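PDB 2WL9: catechol 2,3-dioxygenase from Rhodococcus sp., which probably catalyses the iron-dependent extradiol cleavage of catechol-type rings by dioxygen in the breakdown of aromatic hydrocarbons. Local coordinates for residues C[76-79]-C[80-83]. Residues are numbered along the deposited sequence; the frame is centred on the assembly and turned at random.
Sequences DELA and EQLK
Ala79 O accepts a backbone hydrogen bond from Lys83 N at 2.9 Å with an N-H...O angle of 162°, one of four i to i+4 bonds that carry one alpha helix from residues 76-79 directly into 80-83. Leu78 O takes Leu82 N at the same length. Glu80 N donates to Asp76 O, and Gln81 N to Glu77 O, both at 3.0 Å. The side chain of Glu80 starts over the preceding turn, its CB 3.4 Å from Glu77 O. Beyond CB the chain bends at chi2 (70°), and the carboxylate ends on the same flank as that of Asp76. Asp76 OD2 and Glu80 OE2 stay 5.8 Å apart, a spacing at which two like charges on an exposed surface would repel mildly. Leu78 reaches Gln81 through one methyl: its CD2 lies 3.6 Å from Gln81 OE1, a van der Waals contact in which the two chains cross at a slant. Gln81 carries its CG anti to the carbonyl carbon (chi1 -72°), which lays that methylene against Glu77 O at 3.5 Å and sends the extended chain back past the earlier turn. Leu82 likewise rests its CG on Leu78 O, at 3.4 Å. The helix is amphipathic here: buried Leu78 and Leu82 share one side, while Asp76, Glu80 and Lys83 are exposed. Helix 72-84 follows strand 61-68 of the N-terminal vicinal-oxygen-chelate domain. Leu78 touches Val69 just beyond that strand, and Ala79 and Leu82 pack on Phe89 ahead of strand 90-91. Gln81 and Leu82 meet Leu166, bringing the helix against helix 157-167 of the C-terminal glyoxalase-family half and so joining the two halves of the chain at this point.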
loop_
_atom_site.group_PDB
_atom_site.type_symbol
_atom_site.label_atom_id
_atom_site.label_comp_id
_atom_site.label_asym_id
_atom_site.label_seq_id
_atom_site.Cartn_x
_atom_site.Cartn_y
_atom_site.Cartn_z
ATOM N N ASP C 76 6.167 -29.314 -26.271
ATOM C CA ASP C 76 5.640 -30.569 -26.717
ATOM C C ASP C 76 4.160 -30.453 -27.072
ATOM O O ASP C 76 3.739 -30.913 -28.085
ATOM C CB ASP C 76 5.828 -31.620 -25.645
ATOM C CG ASP C 76 6.968 -32.527 -25.927
ATOM O OD1 ASP C 76 8.060 -32.066 -26.102
ATOM O OD2 ASP C 76 6.766 -33.713 -26.005
ATOM N N GLU C 77 3.412 -29.771 -26.242
ATOM C CA GLU C 77 2.024 -29.550 -26.503
ATOM C C GLU C 77 1.784 -28.703 -27.765
ATOM O O GLU C 77 0.989 -29.014 -28.580
ATOM C CB GLU C 77 1.371 -28.949 -25.281
ATOM C CG GLU C 77 1.362 -29.859 -24.076
ATOM C CD GLU C 77 0.785 -29.255 -22.820
ATOM O OE1 GLU C 77 1.211 -28.209 -22.397
ATOM O OE2 GLU C 77 -0.079 -29.869 -22.229
ATOM N N LEU C 78 2.533 -27.653 -27.911
ATOM C CA LEU C 78 2.446 -26.805 -29.103
ATOM C C LEU C 78 2.758 -27.566 -30.386
ATOM O O LEU C 78 2.046 -27.427 -31.392
ATOM C CB LEU C 78 3.372 -25.592 -28.984
ATOM C CG LEU C 78 2.736 -24.279 -28.531
ATOM C CD1 LEU C 78 3.733 -23.149 -28.643
ATOM C CD2 LEU C 78 1.491 -23.956 -29.362
ATOM N N ALA C 79 3.821 -28.368 -30.339
ATOM C CA ALA C 79 4.214 -29.228 -31.453
ATOM C C ALA C 79 3.080 -30.187 -31.816
ATOM O O ALA C 79 2.785 -30.395 -32.996
ATOM C CB ALA C 79 5.488 -30.008 -31.095
ATOM N N GLU C 80 2.437 -30.751 -30.795
ATOM C CA GLU C 80 1.306 -31.654 -31.000
ATOM C C GLU C 80 0.144 -30.942 -31.696
ATOM O O GLU C 80 -0.511 -31.526 -32.561
ATOM C CB GLU C 80 0.854 -32.274 -29.675
ATOM C CG GLU C 80 0.304 -33.687 -29.816
ATOM C CD GLU C 80 1.382 -34.701 -30.165
ATOM O OE1 GLU C 80 1.449 -35.112 -31.342
ATOM O OE2 GLU C 80 2.178 -35.072 -29.270
ATOM N N GLN C 81 -0.087 -29.683 -31.321
ATOM C CA GLN C 81 -1.094 -28.830 -31.957
ATOM C C GLN C 81 -0.759 -28.549 -33.427
ATOM O O GLN C 81 -1.651 -28.527 -34.277
ATOM C CB GLN C 81 -1.278 -27.515 -31.177
ATOM C CG GLN C 81 -2.012 -27.661 -29.836
ATOM C CD GLN C 81 -2.219 -26.334 -29.109
ATOM O OE1 GLN C 81 -1.359 -25.879 -28.346
ATOM N NE2 GLN C 81 -3.378 -25.717 -29.327
ATOM N N LEU C 82 0.525 -28.350 -33.723
ATOM C CA LEU C 82 0.984 -28.157 -35.100
ATOM C C LEU C 82 0.760 -29.411 -35.940
ATOM O O LEU C 82 0.287 -29.330 -37.079
ATOM C CB LEU C 82 2.464 -27.753 -35.131
ATOM C CG LEU C 82 2.845 -26.401 -34.515
ATOM C CD1 LEU C 82 4.363 -26.297 -34.355
ATOM C CD2 LEU C 82 2.315 -25.243 -35.354
ATOM N N LYS C 83 1.093 -30.562 -35.361
ATOM C CA LYS C 83 0.891 -31.857 -36.003
ATOM C C LYS C 83 -0.595 -32.128 -36.280
ATOM O O LYS C 83 -0.941 -32.672 -37.332
ATOM C CB LYS C 83 1.513 -32.973 -35.155
ATOM C CG LYS C 83 1.501 -34.351 -35.816
ATOM C CD LYS C 83 2.231 -35.382 -34.976
ATOM C CE LYS C 83 1.911 -36.793 -35.447
ATOM N NZ LYS C 83 2.746 -37.820 -34.757
#